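Local structure of interleukin 22 (Danio rerio, 4O6K) at residues A[31-35]-A[125-129]; A[59-64]-A[79-84]. The protein is a class II (IL-10 family) cytokine that probably signals by binding cell-surface receptors, as human interleukin 22 does. All coordinates share one frame; numbering follows the deposited sequence.

Contact 1 (A[31-35]-A[125-129]); sequences TRLLP and KAIGE
L33 and L34 run past the C-terminal turn of helix 119-128, with the L33 and A126 CA atoms 6.3 Å apart and those of L34 and E129 6.9 Å apart. In this all-helical IL-10-family fold, the irregular 31-35 belongs to the connection between helices 10-24 and 39-42, and it meets a helix some 90 residues later in the chain. Two successive amides turn to the carboxylate of E129. L33 N donates to OE2 of E129 over 2.7 Å, and L34 N donates to OE1 of the same residue at an N-H...O angle of 165°. Each oxygen uses its syn lone pair, so the carboxylate receives the two amides in a bidentate arrangement, one per oxygen, which limits its rotation. The E129 chain, extended beyond CG, carries the group across to the backbone. A water also donates to OE2 of E129 and to T31 O, a water-mediated link between the segments. K125 reaches the same T31 carbonyl: its chain, anti through the first three torsions, crosses L33 obliquely, with CD of K125 3.8 Å from L33 CG, and bends at the last (55°). On the inner side, CD1 of L33 packs against CB of A126 at 3.9 Å, while F107 and Y111 of helix 102-117 also touch L33. The ammonium NZ of K125 donates a hydrogen bond to T31 O at 3.0 Å, from 55° above the carbonyl plane rather than along a lone pair.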
ATOM      1  N   THR A  31      -7.491 -15.195  -1.744  1.00 33.54           N
ATOM      2  CA  THR A  31      -6.600 -14.670  -2.771  1.00 36.51           C
ATOM      3  C   THR A  31      -6.211 -13.225  -2.472  1.00 35.34           C
ATOM      4  O   THR A  31      -6.884 -12.541  -1.700  1.00 33.40           O
ATOM      5  CB  THR A  31      -7.244 -14.747  -4.165  1.00 35.67           C
ATOM      6  OG1 THR A  31      -8.443 -13.964  -4.184  1.00 36.95           O
ATOM      7  CG2 THR A  31      -7.579 -16.190  -4.514  1.00 29.74           C
ATOM      8  N   ARG A  32      -5.124 -12.765  -3.084  1.00 30.32           N
ATOM      9  CA  ARG A  32      -4.604 -11.435  -2.796  1.00 28.01           C
ATOM     10  C   ARG A  32      -4.124 -10.695  -4.043  1.00 26.37           C
ATOM     11  O   ARG A  32      -3.725 -11.311  -5.032  1.00 29.39           O
ATOM     12  CB  ARG A  32      -3.469 -11.537  -1.779  1.00 29.48           C
ATOM     13  CG  ARG A  32      -2.353 -12.482  -2.191  1.00 28.63           C
ATOM     14  CD  ARG A  32      -1.327 -12.622  -1.081  1.00 27.98           C
ATOM     15  NE  ARG A  32      -0.590 -11.383  -0.859  1.00 26.55           N
ATOM     16  CZ  ARG A  32      -0.066 -11.028   0.309  1.00 24.65           C
ATOM     17  NH1 ARG A  32      -0.203 -11.818   1.367  1.00 18.11           N
ATOM     18  NH2 ARG A  32       0.591  -9.881   0.422  1.00 20.25           N
ATOM     19  N   LEU A  33      -4.167  -9.368  -3.981  1.00 26.08           N
ATOM     20  CA  LEU A  33      -3.685  -8.520  -5.067  1.00 26.61           C
ATOM     21  C   LEU A  33      -2.238  -8.096  -4.831  1.00 25.86           C
ATOM     22  O   LEU A  33      -1.437  -8.055  -5.765  1.00 21.01           O
ATOM     23  CB  LEU A  33      -4.585  -7.295  -5.232  1.00 23.55           C
ATOM     24  CG  LEU A  33      -6.034  -7.602  -5.616  1.00 25.05           C
ATOM     25  CD1 LEU A  33      -6.859  -6.327  -5.704  1.00 21.79           C
ATOM     26  CD2 LEU A  33      -6.090  -8.373  -6.927  1.00 26.66           C
ATOM     27  N   LEU A  34      -1.911  -7.772  -3.582  1.00 24.74           N
ATOM     28  CA  LEU A  34      -0.534  -7.465  -3.208  1.00 24.66           C
ATOM     29  C   LEU A  34       0.356  -8.681  -3.386  1.00 24.30           C
ATOM     30  O   LEU A  34      -0.023  -9.789  -3.003  1.00 27.41           O
ATOM     31  CB  LEU A  34      -0.442  -6.997  -1.753  1.00 22.66           C
ATOM     32  CG  LEU A  34      -0.721  -5.548  -1.360  1.00 29.11           C
ATOM     33  CD1 LEU A  34      -0.521  -5.399   0.138  1.00 20.99           C
ATOM     34  CD2 LEU A  34       0.191  -4.597  -2.116  1.00 22.40           C
ATOM     35  N   PRO A  35       1.540  -8.485  -3.982  1.00 20.23           N
ATOM     36  CA  PRO A  35       2.539  -9.553  -3.965  1.00 25.06           C
ATOM     37  C   PRO A  35       2.898  -9.904  -2.526  1.00 18.48           C
ATOM     38  O   PRO A  35       3.018  -9.005  -1.693  1.00 20.44           O
ATOM     39  CB  PRO A  35       3.732  -8.939  -4.701  1.00 22.24           C
ATOM     40  CG  PRO A  35       3.139  -7.871  -5.558  1.00 23.80           C
ATOM     41  CD  PRO A  35       1.969  -7.330  -4.788  1.00 22.66           C
ATOM     42  N   LYS A 125     -11.003  -4.561  -2.630  1.00 20.08           N
ATOM     43  CA  LYS A 125     -10.067  -5.631  -2.304  1.00 24.21           C
ATOM     44  C   LYS A 125      -8.672  -5.083  -2.017  1.00 20.10           C
ATOM     45  O   LYS A 125      -8.056  -5.432  -1.010  1.00 17.11           O
ATOM     46  CB  LYS A 125     -10.008  -6.654  -3.439  1.00 22.67           C
ATOM     47  CG  LYS A 125      -9.190  -7.890  -3.110  1.00 27.31           C
ATOM     48  CD  LYS A 125      -9.263  -8.916  -4.228  1.00 31.12           C
ATOM     49  CE  LYS A 125      -8.605 -10.220  -3.814  1.00 29.34           C
ATOM     50  NZ  LYS A 125      -9.183 -10.747  -2.548  1.00 33.37           N
ATOM     51  N   ALA A 126      -8.180  -4.228  -2.909  1.00 17.88           N
ATOM     52  CA  ALA A 126      -6.871  -3.606  -2.739  1.00 20.89           C
ATOM     53  C   ALA A 126      -6.843  -2.700  -1.510  1.00 20.43           C
ATOM     54  O   ALA A 126      -5.844  -2.650  -0.791  1.00 18.27           O
ATOM     55  CB  ALA A 126      -6.493  -2.823  -3.985  1.00 17.04           C
ATOM     56  N   ILE A 127      -7.940  -1.983  -1.285  1.00 19.03           N
ATOM     57  CA  ILE A 127      -8.086  -1.128  -0.109  1.00 21.22           C
ATOM     58  C   ILE A 127      -7.911  -1.930   1.178  1.00 18.83           C
ATOM     59  O   ILE A 127      -7.228  -1.495   2.108  1.00 17.33           O
ATOM     60  CB  ILE A 127      -9.463  -0.422  -0.100  1.00 22.36           C
ATOM     61  CG1 ILE A 127      -9.432   0.806  -1.013  1.00 22.81           C
ATOM     62  CG2 ILE A 127      -9.847   0.011   1.302  1.00 23.08           C
ATOM     63  CD1 ILE A 127     -10.799   1.377  -1.314  1.00 22.16           C
ATOM     64  N   GLY A 128      -8.512  -3.114   1.214  1.00 16.29           N
ATOM     65  CA  GLY A 128      -8.397  -3.996   2.360  1.00 16.35           C
ATOM     66  C   GLY A 128      -6.986  -4.511   2.569  1.00 23.01           C
ATOM     67  O   GLY A 128      -6.635  -4.964   3.658  1.00 20.29           O
ATOM     68  N   GLU A 129      -6.173  -4.446   1.519  1.00 17.10           N
ATOM     69  CA  GLU A 129      -4.800  -4.928   1.586  1.00 20.83           C
ATOM     70  C   GLU A 129      -3.804  -3.824   1.936  1.00 15.66           C
ATOM     71  O   GLU A 129      -2.614  -4.089   2.092  1.00 12.56           O
ATOM     72  CB  GLU A 129      -4.408  -5.572   0.253  1.00 18.74           C
ATOM     73  CG  GLU A 129      -5.251  -6.781  -0.121  1.00 23.56           C
ATOM     74  CD  GLU A 129      -4.755  -7.473  -1.375  1.00 21.03           C
ATOM     75  OE1 GLU A 129      -3.554  -7.345  -1.690  1.00 27.42           O
ATOM     76  OE2 GLU A 129      -5.563  -8.147  -2.047  1.00 27.09           O
TER
HETATM   77  O   HOH W   1      -6.717  -9.787  -0.329  1.00 34.47           O

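Contact 2 (A[59-64]-A[79-84]); sequences VNHVLE and VREGLH
R80 NH1 donates to the backbone carbonyl oxygen of L63 over 3.0 Å, with an N-H...O angle of 155°. The oxygen meets the guanidinium at its edge, near the plane, and the donor stands nearly on the line of the C=O bond (166°). Before reaching it, the aliphatic part of R80 passes beside the same residue, its CD 3.3 Å from L63 O. CG of R80 also touches CG1 of V59 at 3.9 Å, the two side chains crossing at about a right angle. R80 starts with CG anti to its backbone nitrogen and bends at chi3 (61°), which turns the guanidinium to the carbonyl just past the end of helix 47-62. That end and helix 76-93 are neighbours in the helical bundle of the IL-10-family fold, V59 and R80 having the closest CA atoms, 5.9 Å apart. Deeper in the interface, CD1 of L63 meets CD1 of L83 at 3.6 Å, and CG2 of V59 lies 4.2 Å from CB of L83. Farther out, T130 touches both leucines, Y134 of the same helix 130-140 lies on L83, and M19 of helix 10-24 touches L63. R123 holds the preceding carbonyl, that of V62, by a hydrogen bond from its NH2.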
ATOM      1  N   VAL A  59      -1.691   5.279  -3.949  1.00 17.68           N
ATOM      2  CA  VAL A  59      -2.115   6.661  -3.759  1.00 19.55           C
ATOM      3  C   VAL A  59      -2.813   7.195  -5.008  1.00 19.41           C
ATOM      4  O   VAL A  59      -3.819   7.897  -4.917  1.00 20.18           O
ATOM      5  CB  VAL A  59      -0.914   7.567  -3.409  1.00 12.82           C
ATOM      6  CG1 VAL A  59      -1.324   9.032  -3.403  1.00 18.43           C
ATOM      7  CG2 VAL A  59      -0.330   7.172  -2.061  1.00 21.13           C
ATOM      8  N   ASN A  60      -2.280   6.840  -6.172  1.00 17.77           N
ATOM      9  CA  ASN A  60      -2.828   7.307  -7.441  1.00 19.96           C
ATOM     10  C   ASN A  60      -4.108   6.590  -7.874  1.00 20.74           C
ATOM     11  O   ASN A  60      -4.993   7.208  -8.464  1.00 22.40           O
ATOM     12  CB  ASN A  60      -1.774   7.175  -8.545  1.00 21.91           C
ATOM     13  CG  ASN A  60      -0.666   8.199  -8.415  1.00 26.75           C
ATOM     14  OD1 ASN A  60      -0.883   9.308  -7.926  1.00 34.67           O
ATOM     15  ND2 ASN A  60       0.533   7.833  -8.853  1.00 20.90           N
ATOM     16  N   HIS A  61      -4.213   5.297  -7.582  1.00 18.98           N
ATOM     17  CA  HIS A  61      -5.307   4.496  -8.129  1.00 18.05           C
ATOM     18  C   HIS A  61      -6.281   3.958  -7.086  1.00 21.04           C
ATOM     19  O   HIS A  61      -7.492   4.145  -7.206  1.00 24.46           O
ATOM     20  CB  HIS A  61      -4.747   3.316  -8.927  1.00 18.85           C
ATOM     21  CG  HIS A  61      -4.083   3.708 -10.210  1.00 21.20           C
ATOM     22  ND1 HIS A  61      -2.794   4.192 -10.264  1.00 21.58           N
ATOM     23  CD2 HIS A  61      -4.528   3.674 -11.489  1.00 17.79           C
ATOM     24  CE1 HIS A  61      -2.475   4.446 -11.521  1.00 25.03           C
ATOM     25  NE2 HIS A  61      -3.508   4.141 -12.284  1.00 23.03           N
ATOM     26  N   VAL A  62      -5.755   3.286  -6.067  1.00 20.22           N
ATOM     27  CA  VAL A  62      -6.607   2.549  -5.141  1.00 19.79           C
ATOM     28  C   VAL A  62      -7.328   3.454  -4.145  1.00 19.51           C
ATOM     29  O   VAL A  62      -8.516   3.270  -3.875  1.00 20.63           O
ATOM     30  CB  VAL A  62      -5.781   1.504  -4.361  1.00 18.77           C
ATOM     31  CG1 VAL A  62      -6.658   0.749  -3.378  1.00 16.34           C
ATOM     32  CG2 VAL A  62      -5.107   0.539  -5.327  1.00 19.73           C
ATOM     33  N   LEU A  63      -6.615   4.441  -3.611  1.00 19.35           N
ATOM     34  CA  LEU A  63      -7.160   5.271  -2.542  1.00 20.63           C
ATOM     35  C   LEU A  63      -7.657   6.613  -3.067  1.00 23.35           C
ATOM     36  O   LEU A  63      -7.775   7.581  -2.315  1.00 20.06           O
ATOM     37  CB  LEU A  63      -6.102   5.492  -1.463  1.00 21.24           C
ATOM     38  CG  LEU A  63      -5.447   4.223  -0.916  1.00 18.47           C
ATOM     39  CD1 LEU A  63      -4.275   4.581  -0.025  1.00 16.49           C
ATOM     40  CD2 LEU A  63      -6.453   3.361  -0.171  1.00 17.92           C
ATOM     41  N   GLU A  64      -7.965   6.657  -4.358  1.00 19.77           N
ATOM     42  CA  GLU A  64      -8.390   7.888  -5.013  1.00 22.60           C
ATOM     43  C   GLU A  64      -9.752   8.362  -4.513  1.00 27.85           C
ATOM     44  O   GLU A  64      -9.844   9.334  -3.763  1.00 26.47           O
ATOM     45  CB  GLU A  64      -8.417   7.685  -6.527  1.00 26.35           C
ATOM     46  CG  GLU A  64      -8.644   8.948  -7.331  1.00 28.62           C
ATOM     47  CD  GLU A  64      -8.415   8.730  -8.812  1.00 31.34           C
ATOM     48  OE1 GLU A  64      -8.368   9.726  -9.563  1.00 33.38           O
ATOM     49  OE2 GLU A  64      -8.279   7.558  -9.222  1.00 31.40           O
ATOM     50  N   VAL A  79      -5.982   9.014   5.239  1.00 19.99           N
ATOM     51  CA  VAL A  79      -5.056   7.917   4.979  1.00 20.39           C
ATOM     52  C   VAL A  79      -4.198   8.184   3.745  1.00 19.13           C
ATOM     53  O   VAL A  79      -2.972   8.095   3.805  1.00 18.99           O
ATOM     54  CB  VAL A  79      -5.802   6.581   4.798  1.00 21.32           C
ATOM     55  CG1 VAL A  79      -4.853   5.501   4.300  1.00 14.74           C
ATOM     56  CG2 VAL A  79      -6.459   6.164   6.104  1.00 22.41           C
ATOM     57  N   ARG A  80      -4.849   8.524   2.633  1.00 18.05           N
ATOM     58  CA  ARG A  80      -4.152   8.793   1.378  1.00 22.06           C
ATOM     59  C   ARG A  80      -3.119   9.906   1.518  1.00 20.19           C
ATOM     60  O   ARG A  80      -1.995   9.786   1.028  1.00 19.42           O
ATOM     61  CB  ARG A  80      -5.150   9.148   0.272  1.00 20.74           C
ATOM     62  CG  ARG A  80      -4.498   9.378  -1.086  1.00 23.65           C
ATOM     63  CD  ARG A  80      -5.486   9.890  -2.129  1.00 20.10           C
ATOM     64  NE  ARG A  80      -6.072  11.178  -1.768  1.00 21.45           N
ATOM     65  CZ  ARG A  80      -7.301  11.328  -1.284  1.00 19.73           C
ATOM     66  NH1 ARG A  80      -8.079  10.269  -1.110  1.00 19.25           N
ATOM     67  NH2 ARG A  80      -7.754  12.536  -0.982  1.00 21.80           N
ATOM     68  N   GLU A  81      -3.503  10.987   2.188  1.00 17.19           N
ATOM     69  CA  GLU A  81      -2.606  12.119   2.393  1.00 20.51           C
ATOM     70  C   GLU A  81      -1.411  11.711   3.247  1.00 23.35           C
ATOM     71  O   GLU A  81      -0.279  12.116   2.979  1.00 24.30           O
ATOM     72  CB  GLU A  81      -3.351  13.291   3.035  1.00 23.72           C
ATOM     73  CG  GLU A  81      -4.356  13.957   2.109  1.00 23.69           C
ATOM     74  CD  GLU A  81      -5.169  15.033   2.799  1.00 32.92           C
ATOM     75  OE1 GLU A  81      -4.696  15.574   3.821  1.00 36.35           O
ATOM     76  OE2 GLU A  81      -6.280  15.340   2.317  1.00 39.55           O
ATOM     77  N   GLY A  82      -1.670  10.914   4.277  1.00 21.42           N
ATOM     78  CA  GLY A  82      -0.613  10.374   5.110  1.00 23.87           C
ATOM     79  C   GLY A  82       0.300   9.449   4.327  1.00 18.92           C
ATOM     80  O   GLY A  82       1.522   9.523   4.447  1.00 19.82           O
ATOM     81  N   LEU A  83      -0.299   8.577   3.522  1.00 18.53           N
ATOM     82  CA  LEU A  83       0.459   7.632   2.708  1.00 17.24           C
ATOM     83  C   LEU A  83       1.273   8.338   1.628  1.00 18.40           C
ATOM     84  O   LEU A  83       2.360   7.887   1.272  1.00 14.39           O
ATOM     85  CB  LEU A  83      -0.471   6.596   2.071  1.00 16.71           C
ATOM     86  CG  LEU A  83      -1.177   5.632   3.027  1.00 21.81           C
ATOM     87  CD1 LEU A  83      -1.587   4.365   2.304  1.00 20.87           C
ATOM     88  CD2 LEU A  83      -0.278   5.299   4.202  1.00 19.87           C
ATOM     89  N   HIS A  84       0.739   9.435   1.100  1.00 19.08           N
ATOM     90  CA  HIS A  84       1.470  10.232   0.122  1.00 16.33           C
ATOM     91  C   HIS A  84       2.749  10.803   0.725  1.00 23.48           C
ATOM     92  O   HIS A  84       3.805  10.780   0.094  1.00 17.54           O
ATOM     93  CB  HIS A  84       0.599  11.366  -0.420  1.00 22.06           C
ATOM     94  CG  HIS A  84       1.323  12.282  -1.357  1.00 25.15           C
ATOM     95  ND1 HIS A  84       1.879  11.847  -2.542  1.00 20.77           N
ATOM     96  CD2 HIS A  84       1.592  13.607  -1.281  1.00 26.04           C
ATOM     97  CE1 HIS A  84       2.454  12.866  -3.156  1.00 23.57           C
ATOM     98  NE2 HIS A  84       2.294  13.945  -2.412  1.00 27.96           N
TER

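In the fold
Contacts 1 and 2 have centres about 15 Å apart and meet directly through helix 119-128 and the end of helix 47-62. CB of A126 and CG1 of I127 each lie 3.6 Å from CG1 of V62, and CG1 of I127 is 4.0 Å from CD2 of L63. L63 thus joins both neighbourhoods, its CD2 branch on I127 and its other methyl at contact 2. Y58 adds a polar tie by hydrogen-bonding to the carbonyl of A126. In sequence, both segments of contact 2 fall between those of contact 1. The two contacts sit about 9 and 8 Å from the chain centre, measured between centres.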